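Local coordinates for ATP/GTP-binding site-containing protein A (Brucella abortus, PDB 6NTR), which functions in the periplasm to maintain cell envelope integrity, and is built as a beta-barrel-like fold, at residues F48-R53 with M222-G227; E132-A137 with Q186-T191; F211-Y214 with I218-D221. All coordinates share one frame; numbering follows the deposited sequence.

Contact 1: residues F48-R53 with M222-G227. Unlike the reference sequence in segment 222-227: Met222 (reference Leu).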
loop_
_atom_site.group_PDB
_atom_site.type_symbol
_atom_site.label_atom_id
_atom_site.label_comp_id
_atom_site.label_asym_id
_atom_site.label_seq_id
_atom_site.Cartn_x
_atom_site.Cartn_y
_atom_site.Cartn_z
ATOM N N PHE A 48 0.157 9.861 0.772
ATOM C CA PHE A 48 0.425 9.343 -0.561
ATOM C C PHE A 48 -0.588 9.726 -1.626
ATOM O O PHE A 48 -1.739 9.921 -1.333
ATOM C CB PHE A 48 0.725 7.826 -0.548
ATOM C CG PHE A 48 -0.484 6.937 -0.548
ATOM C CD1 PHE A 48 -1.243 6.784 -1.662
ATOM C CD2 PHE A 48 -0.803 6.200 0.556
ATOM C CE1 PHE A 48 -2.333 5.949 -1.669
ATOM C CE2 PHE A 48 -1.889 5.365 0.568
ATOM C CZ PHE A 48 -2.660 5.241 -0.551
ATOM N N ARG A 49 -0.112 9.856 -2.856
ATOM C CA ARG A 49 -0.909 10.248 -4.002
ATOM C C ARG A 49 -0.671 9.240 -5.117
ATOM O O ARG A 49 0.471 8.915 -5.442
ATOM C CB ARG A 49 -0.529 11.654 -4.469
ATOM C CG ARG A 49 -1.399 12.191 -5.592
ATOM C CD ARG A 49 -1.021 13.620 -5.949
ATOM N NE ARG A 49 -1.614 14.043 -7.215
ATOM C CZ ARG A 49 -1.054 14.916 -8.047
ATOM N NH1 ARG A 49 0.117 15.462 -7.749
ATOM N NH2 ARG A 49 -1.664 15.243 -9.177
ATOM N N PHE A 50 -1.754 8.748 -5.700
ATOM C CA PHE A 50 -1.682 7.782 -6.778
ATOM C C PHE A 50 -2.318 8.278 -8.075
ATOM O O PHE A 50 -3.509 8.296 -8.194
ATOM C CB PHE A 50 -2.436 6.548 -6.282
ATOM C CG PHE A 50 -2.095 5.288 -6.987
ATOM C CD1 PHE A 50 -0.884 4.678 -6.782
ATOM C CD2 PHE A 50 -3.003 4.697 -7.829
ATOM C CE1 PHE A 50 -0.571 3.509 -7.430
ATOM C CE2 PHE A 50 -2.700 3.525 -8.484
ATOM C CZ PHE A 50 -1.481 2.933 -8.284
ATOM N N VAL A 51 -1.509 8.616 -9.063
ATOM C CA VAL A 51 -2.005 9.115 -10.337
ATOM C C VAL A 51 -1.731 8.185 -11.510
ATOM O O VAL A 51 -0.609 7.823 -11.762
ATOM C CB VAL A 51 -1.372 10.468 -10.661
ATOM C CG1 VAL A 51 -2.012 11.069 -11.889
ATOM C CG2 VAL A 51 -1.502 11.401 -9.486
ATOM N N THR A 52 -2.777 7.838 -12.238
ATOM C CA THR A 52 -2.679 6.922 -13.372
ATOM C C THR A 52 -3.341 7.536 -14.589
ATOM O O THR A 52 -4.538 7.814 -14.567
ATOM C CB THR A 52 -3.338 5.569 -13.081
ATOM O OG1 THR A 52 -4.715 5.757 -12.730
ATOM C CG2 THR A 52 -2.608 4.831 -11.978
ATOM N N ARG A 53 -2.592 7.684 -15.667
ATOM C CA ARG A 53 -3.154 8.166 -16.906
ATOM C C ARG A 53 -3.425 6.906 -17.736
ATOM O O ARG A 53 -2.509 6.294 -18.254
ATOM C CB ARG A 53 -2.155 9.071 -17.608
ATOM C CG ARG A 53 -1.437 10.034 -16.688
ATOM C CD ARG A 53 -0.961 11.265 -17.434
ATOM N NE ARG A 53 -2.067 11.982 -18.051
ATOM C CZ ARG A 53 -2.402 13.223 -17.743
ATOM N NH1 ARG A 53 -1.705 13.879 -16.839
ATOM N NH2 ARG A 53 -3.427 13.805 -18.339
HETATM N N MSE A 222 8.078 -2.280 -7.409
HETATM C CA MSE A 222 6.724 -2.723 -7.222
HETATM C C MSE A 222 6.053 -3.215 -8.440
HETATM O O MSE A 222 6.391 -2.812 -9.542
HETATM C CB MSE A 222 5.838 -1.597 -6.732
HETATM C CG MSE A 222 6.604 -0.315 -6.486
HETATM SE SE MSE A 222 6.014 0.169 -4.725
HETATM C CE MSE A 222 4.108 0.222 -5.134
ATOM N N THR A 223 5.156 -4.158 -8.257
ATOM C CA THR A 223 4.338 -4.640 -9.328
ATOM C C THR A 223 2.991 -4.870 -8.696
ATOM O O THR A 223 2.891 -5.535 -7.701
ATOM C CB THR A 223 4.875 -5.939 -9.935
ATOM O OG1 THR A 223 6.076 -5.663 -10.645
ATOM C CG2 THR A 223 3.880 -6.517 -10.884
HETATM N N MSE A 224 1.945 -4.337 -9.295
HETATM C CA MSE A 224 0.640 -4.506 -8.738
HETATM C C MSE A 224 -0.222 -5.249 -9.683
HETATM O O MSE A 224 -0.452 -4.767 -10.783
HETATM C CB MSE A 224 0.103 -3.121 -8.425
HETATM C CG MSE A 224 1.061 -2.535 -7.415
HETATM SE SE MSE A 224 1.176 -0.593 -7.471
HETATM C CE MSE A 224 -0.513 -0.334 -6.525
ATOM N N ASP A 225 -0.736 -6.395 -9.268
ATOM C CA ASP A 225 -1.594 -7.193 -10.101
ATOM C C ASP A 225 -2.988 -6.909 -9.626
ATOM O O ASP A 225 -3.341 -7.208 -8.511
ATOM C CB ASP A 225 -1.263 -8.673 -9.918
ATOM C CG ASP A 225 -1.667 -9.533 -11.098
ATOM O OD1 ASP A 225 -2.855 -9.607 -11.405
ATOM O OD2 ASP A 225 -0.796 -10.164 -11.704
ATOM N N TYR A 226 -3.774 -6.317 -10.509
ATOM C CA TYR A 226 -5.146 -5.946 -10.230
ATOM C C TYR A 226 -6.110 -6.939 -10.804
ATOM O O TYR A 226 -7.299 -6.737 -10.738
ATOM C CB TYR A 226 -5.447 -4.577 -10.817
ATOM C CG TYR A 226 -4.723 -3.458 -10.129
ATOM C CD1 TYR A 226 -5.157 -2.974 -8.919
ATOM C CD2 TYR A 226 -3.599 -2.896 -10.683
ATOM C CE1 TYR A 226 -4.484 -1.965 -8.281
ATOM C CE2 TYR A 226 -2.933 -1.884 -10.055
ATOM C CZ TYR A 226 -3.380 -1.427 -8.854
ATOM O OH TYR A 226 -2.715 -0.420 -8.226
ATOM N N GLY A 227 -5.589 -8.020 -11.364
ATOM C CA GLY A 227 -6.422 -9.022 -11.984
ATOM C C GLY A 227 -6.207 -8.973 -13.468
ATOM O O GLY A 227 -5.231 -9.498 -13.973
#

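Contact 2: residues E132-A137 with Q186-T191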
loop_
_atom_site.group_PDB
_atom_site.type_symbol
_atom_site.label_atom_id
_atom_site.label_comp_id
_atom_site.label_asym_id
_atom_site.label_seq_id
_atom_site.Cartn_x
_atom_site.Cartn_y
_atom_site.Cartn_z
ATOM N N GLU A 132 5.431 -6.132 11.394
ATOM C CA GLU A 132 5.371 -7.581 11.542
ATOM C C GLU A 132 5.961 -8.289 10.335
ATOM O O GLU A 132 6.542 -9.369 10.460
ATOM C CB GLU A 132 3.924 -7.993 11.736
ATOM C CG GLU A 132 3.693 -9.442 11.842
ATOM C CD GLU A 132 2.229 -9.727 11.760
ATOM O OE1 GLU A 132 1.643 -9.413 10.697
ATOM O OE2 GLU A 132 1.662 -10.225 12.757
ATOM N N LEU A 133 5.765 -7.724 9.152
ATOM C CA LEU A 133 6.365 -8.296 7.963
ATOM C C LEU A 133 7.876 -8.297 8.072
ATOM O O LEU A 133 8.521 -9.304 7.774
ATOM C CB LEU A 133 5.895 -7.518 6.744
ATOM C CG LEU A 133 6.565 -7.660 5.381
ATOM C CD1 LEU A 133 6.931 -9.075 5.045
ATOM C CD2 LEU A 133 5.589 -7.152 4.372
ATOM N N ILE A 134 8.459 -7.184 8.522
ATOM C CA ILE A 134 9.914 -7.111 8.662
ATOM C C ILE A 134 10.398 -8.088 9.718
ATOM O O ILE A 134 11.368 -8.821 9.504
ATOM C CB ILE A 134 10.373 -5.677 8.993
ATOM C CG1 ILE A 134 10.007 -4.710 7.872
ATOM C CG2 ILE A 134 11.868 -5.627 9.197
ATOM C CD1 ILE A 134 10.153 -3.264 8.265
ATOM N N GLY A 135 9.747 -8.106 10.873
ATOM C CA GLY A 135 10.151 -8.982 11.953
ATOM C C GLY A 135 10.142 -10.432 11.527
ATOM O O GLY A 135 11.156 -11.124 11.607
ATOM N N LYS A 136 8.992 -10.891 11.049
ATOM C CA LYS A 136 8.900 -12.247 10.536
ATOM C C LYS A 136 9.999 -12.510 9.515
ATOM O O LYS A 136 10.658 -13.549 9.552
ATOM C CB LYS A 136 7.507 -12.476 9.948
ATOM C CG LYS A 136 6.427 -12.329 11.018
ATOM C CD LYS A 136 5.152 -13.098 10.739
ATOM C CE LYS A 136 4.299 -13.211 12.009
ATOM N NZ LYS A 136 3.199 -14.218 11.924
ATOM N N ALA A 137 10.254 -11.547 8.632
ATOM C CA ALA A 137 11.298 -11.731 7.632
ATOM C C ALA A 137 12.669 -11.834 8.270
ATOM O O ALA A 137 13.476 -12.688 7.891
ATOM C CB ALA A 137 11.270 -10.580 6.636
ATOM N N GLN A 186 20.624 -4.929 1.894
ATOM C CA GLN A 186 19.874 -6.094 1.456
ATOM C C GLN A 186 18.383 -5.835 1.383
ATOM O O GLN A 186 17.874 -5.003 2.091
ATOM C CB GLN A 186 20.123 -7.264 2.400
ATOM C CG GLN A 186 21.527 -7.822 2.372
ATOM C CD GLN A 186 21.774 -8.722 1.190
ATOM O OE1 GLN A 186 20.907 -9.471 0.779
ATOM N NE2 GLN A 186 22.967 -8.654 0.643
ATOM N N VAL A 187 17.693 -6.579 0.536
ATOM C CA VAL A 187 16.257 -6.469 0.408
ATOM C C VAL A 187 15.656 -7.853 0.438
ATOM O O VAL A 187 16.349 -8.832 0.260
ATOM C CB VAL A 187 15.822 -5.801 -0.902
ATOM C CG1 VAL A 187 16.467 -4.440 -1.063
ATOM C CG2 VAL A 187 16.123 -6.695 -2.086
ATOM N N TRP A 188 14.370 -7.926 0.724
ATOM C CA TRP A 188 13.664 -9.183 0.718
ATOM C C TRP A 188 12.626 -9.093 -0.364
ATOM O O TRP A 188 11.922 -8.105 -0.440
ATOM C CB TRP A 188 12.901 -9.387 2.013
ATOM C CG TRP A 188 13.710 -9.704 3.189
ATOM C CD1 TRP A 188 14.370 -10.859 3.438
ATOM C CD2 TRP A 188 13.918 -8.871 4.319
ATOM N NE1 TRP A 188 14.995 -10.794 4.642
ATOM C CE2 TRP A 188 14.731 -9.580 5.209
ATOM C CE3 TRP A 188 13.500 -7.591 4.666
ATOM C CZ2 TRP A 188 15.138 -9.049 6.419
ATOM C CZ3 TRP A 188 13.900 -7.073 5.855
ATOM C CH2 TRP A 188 14.711 -7.794 6.723
ATOM N N PRO A 189 12.553 -10.092 -1.245
ATOM C CA PRO A 189 11.463 -10.006 -2.206
ATOM C C PRO A 189 10.212 -10.309 -1.419
ATOM O O PRO A 189 10.234 -11.230 -0.630
ATOM C CB PRO A 189 11.774 -11.122 -3.186
ATOM C CG PRO A 189 13.230 -11.373 -3.036
ATOM C CD PRO A 189 13.511 -11.149 -1.589
ATOM N N VAL A 190 9.141 -9.555 -1.617
ATOM C CA VAL A 190 7.926 -9.793 -0.858
ATOM C C VAL A 190 6.747 -9.763 -1.806
ATOM O O VAL A 190 6.644 -8.869 -2.653
ATOM C CB VAL A 190 7.740 -8.773 0.275
ATOM C CG1 VAL A 190 6.662 -9.249 1.199
ATOM C CG2 VAL A 190 9.021 -8.582 1.034
ATOM N N THR A 191 5.881 -10.760 -1.676
ATOM C CA THR A 191 4.607 -10.830 -2.368
ATOM C C THR A 191 3.516 -10.844 -1.309
ATOM O O THR A 191 3.536 -11.679 -0.405
ATOM C CB THR A 191 4.531 -12.075 -3.262
ATOM O OG1 THR A 191 5.535 -12.006 -4.280
ATOM C CG2 THR A 191 3.179 -12.187 -3.923
#

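Contact 3: residues F211-Y214 with I218-D221. With EDO (1,2-ethanediol), chain G.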
loop_
_atom_site.group_PDB
_atom_site.type_symbol
_atom_site.label_atom_id
_atom_site.label_comp_id
_atom_site.label_asym_id
_atom_site.label_seq_id
_atom_site.Cartn_x
_atom_site.Cartn_y
_atom_site.Cartn_z
ATOM N N PHE A 211 6.920 -6.828 -4.213
ATOM C CA PHE A 211 7.857 -5.752 -4.013
ATOM C C PHE A 211 9.141 -6.206 -3.359
ATOM O O PHE A 211 9.184 -7.246 -2.765
ATOM C CB PHE A 211 7.207 -4.616 -3.189
ATOM C CG PHE A 211 6.757 -5.020 -1.821
ATOM C CD1 PHE A 211 5.518 -5.557 -1.620
ATOM C CD2 PHE A 211 7.572 -4.849 -0.740
ATOM C CE1 PHE A 211 5.109 -5.929 -0.373
ATOM C CE2 PHE A 211 7.167 -5.224 0.507
ATOM C CZ PHE A 211 5.934 -5.762 0.688
ATOM N N LYS A 212 10.175 -5.389 -3.467
ATOM C CA LYS A 212 11.456 -5.640 -2.835
ATOM C C LYS A 212 11.473 -4.738 -1.611
ATOM O O LYS A 212 11.327 -3.543 -1.731
ATOM C CB LYS A 212 12.590 -5.271 -3.771
ATOM C CG LYS A 212 12.825 -6.271 -4.881
ATOM C CD LYS A 212 13.861 -5.770 -5.862
ATOM C CE LYS A 212 14.368 -6.870 -6.779
ATOM N NZ LYS A 212 13.364 -7.936 -7.019
ATOM N N LEU A 213 11.654 -5.302 -0.431
ATOM C CA LEU A 213 11.601 -4.539 0.801
ATOM C C LEU A 213 12.873 -4.453 1.626
ATOM O O LEU A 213 13.553 -5.443 1.814
ATOM C CB LEU A 213 10.480 -5.119 1.651
ATOM C CG LEU A 213 10.411 -4.895 3.150
ATOM C CD1 LEU A 213 9.674 -3.609 3.444
ATOM C CD2 LEU A 213 9.678 -6.048 3.794
ATOM N N TYR A 214 13.181 -3.254 2.106
ATOM C CA TYR A 214 14.341 -2.980 2.948
ATOM C C TYR A 214 13.981 -3.153 4.415
ATOM O O TYR A 214 12.823 -3.051 4.809
ATOM C CB TYR A 214 14.866 -1.560 2.725
ATOM C CG TYR A 214 15.509 -1.373 1.395
ATOM C CD1 TYR A 214 14.739 -1.219 0.255
ATOM C CD2 TYR A 214 16.887 -1.368 1.266
ATOM C CE1 TYR A 214 15.320 -1.069 -0.985
ATOM C CE2 TYR A 214 17.479 -1.216 0.034
ATOM C CZ TYR A 214 16.689 -1.067 -1.089
ATOM O OH TYR A 214 17.269 -0.921 -2.323
ATOM N N ILE A 218 11.633 0.927 3.500
ATOM C CA ILE A 218 11.614 1.385 2.123
ATOM C C ILE A 218 11.258 0.205 1.243
ATOM O O ILE A 218 11.479 -0.940 1.608
ATOM C CB ILE A 218 12.979 1.987 1.759
ATOM C CG1 ILE A 218 13.249 3.204 2.644
ATOM C CG2 ILE A 218 13.024 2.404 0.312
ATOM C CD1 ILE A 218 14.460 3.988 2.245
ATOM N N THR A 219 10.618 0.473 0.116
ATOM C CA THR A 219 10.287 -0.558 -0.851
ATOM C C THR A 219 10.518 -0.008 -2.241
ATOM O O THR A 219 10.500 1.202 -2.451
ATOM C CB THR A 219 8.837 -1.012 -0.767
ATOM O OG1 THR A 219 8.008 -0.016 -1.359
ATOM C CG2 THR A 219 8.421 -1.188 0.636
ATOM N N ARG A 220 10.702 -0.904 -3.202
ATOM C CA ARG A 220 10.956 -0.508 -4.579
ATOM C C ARG A 220 10.505 -1.634 -5.487
ATOM O O ARG A 220 9.927 -2.620 -5.033
ATOM C CB ARG A 220 12.426 -0.176 -4.793
ATOM C CG ARG A 220 13.367 -1.325 -4.528
ATOM C CD ARG A 220 14.787 -0.875 -4.790
ATOM N NE ARG A 220 15.785 -1.898 -4.519
ATOM C CZ ARG A 220 16.176 -2.808 -5.402
ATOM N NH1 ARG A 220 15.644 -2.832 -6.620
ATOM N NH2 ARG A 220 17.105 -3.692 -5.070
ATOM N N ASP A 221 10.725 -1.493 -6.780
ATOM C CA ASP A 221 10.439 -2.555 -7.735
ATOM C C ASP A 221 9.061 -3.127 -7.578
ATOM O O ASP A 221 8.889 -4.318 -7.581
ATOM C CB ASP A 221 11.476 -3.673 -7.631
ATOM C CG ASP A 221 11.642 -4.454 -8.916
ATOM O OD1 ASP A 221 10.724 -4.498 -9.738
ATOM O OD2 ASP A 221 12.706 -5.039 -9.097
HETATM C C1 EDO G . 8.273 2.564 0.958
HETATM O O1 EDO G . 8.898 3.081 -0.224
HETATM C C2 EDO G . 6.878 2.088 0.612
HETATM O O2 EDO G . 6.345 1.479 1.786
#

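Contact 1: residues F48-R53 with M222-G227
The ring of Phe50 reaches across with its far corner, where CZ meets two groups from the segment 222-227, and Tyr226 answers with its hydroxyl, its own ring stacked with Phe229. Tyr226 OH lies 3.6 Å from Phe50 CZ, on the CE2 side of that corner. On the CE1 side sits the methyl of Met224, a selenomethionine, with CE 3.8 Å from Phe50 CZ. How Met224 CE and Tyr226 OH lie against each other is doubtful, since the model brings them too close. Phe50 and its two partners come from opposite directions: Phe50 CG stands anti to the backbone N (chi1 -159°), and the Met224 chain bends at its end to present CE. No hydrogen bond crosses, and the nearest CA atoms, those of Phe50 and Met224, are 12.7 Å apart, so this is a side-chain contact between two strands that are not sheet neighbours, as across the interior of a barrel-like fold. Just beyond, Asp225 OD1 accepts from Gly227 N at 3.2 Å in an Asx turn and also pairs with Arg18. Strand 43-56 runs between strands 25-39 and 62-72, whereas 222-225 lies between 207-214 and 229-240; Met231 of the last touches both Phe50 and Tyr226.

Contact 2: residues E132-A137 with Q186-T191
The methyl of Ala137 sits over the six-membered ring of Trp188. CB stands 4.0 Å from the ring centroid and only 14° off its normal, a CH-pi contact over one face of the indole. Trp188 CG stands anti to its carbonyl carbon, and chi2 (-71°) turns a face of the indole to the methyl. One helical turn earlier Ile134 crosses the indole at about a right angle, its CG2 4.2 Å from Trp188 CZ3. Leu133 and Val190 meet differently: they slide past each other in opposite directions, and both Leu133 methyls come up to Val190 CG1, CD1 at 3.9 Å and CD2 at 4.0 Å. Leu133, Ile134 and Ala137 thus form one apolar side of helix 126-138, while Trp188 and Val190, two residues apart, face it from the same side of their strand. All five are buried, and no hydrogen bond crosses between the segments. The axes pass 10.8 Å apart with 115° between their directions, and Leu133 also touches Leu213 and Val163 on the adjoining strands. This is a helix laid across one face of an antiparallel sheet, here in a barrel-like fold.

Contact 3: residues F211-Y214 with I218-D221
Arg220 NE donates to Tyr214 OH at 2.8 Å, a side-chain bond running between the two strands of a beta hairpin, 207-214 and 219-220. The hydroxyl comes to the edge of the guanidinium, 20° out of its plane, and the tyrosine ring is turned 54° against that plane. One face of the guanidinium carries Lys212 CD, toward the rim. Arg220 leaves its backbone with CG between N and the carbonyl carbon (chi1 61°) and then runs extended to NE, which carries NE across to the tyrosine hydroxyl. NH1 is held by Asp173 and Glu175, two carboxylates that would offset the positive charge gathered here with Lys212.

Beneath the side chains the strands pair in antiparallel fashion. Lys212 and Arg220 form the hydrogen-bonded pair, with Lys212 N to Arg220 O at 3.2 Å and Arg220 N to Lys212 O at 3.1 Å. Lys212 O also receives a CA-H...O contact from Thr219. Nearer the turn, Tyr214 N reaches Ile218 O at 2.9 Å and almost straight. Leu213 and Thr219 make the non-hydrogen-bonded pair and send their side chains to the other face, where Leu213 CD1 and Thr219 CG2 are 3.9 Å apart. At Asp221 the chain turns a corner; its OD2 forms a long salt bridge of 3.6 Å with Lys212 NZ. Next to the hairpin lies a 1,2-ethanediol, probably from the crystallisation liquor, which is also bound by Tyr12: its O1 accepts from Thr219 N at 3.1 Å.

How the contacts relate
Contacts 2 and 3 are close neighbours, their centres about 9 Å apart: strands 187-195 and 207-214 are adjacent and antiparallel, and the probable hydrogen bonds Phe211 O to Val190 N and Leu213 N to Trp188 O join them. Helix 126-138 also reaches strand 207-214 through Phe211, so one helix packs against both strands. Contact 1 lies farther off, its centre about 15 Å from that of contact 3 and 21 Å from that of contact 2. Its segment 222-227 follows directly after the corner at Asp221. Along the chain contact 2 closes before contact 3 opens, and contact 1 spans both, bringing an early strand to a late one in the barrel-like fold.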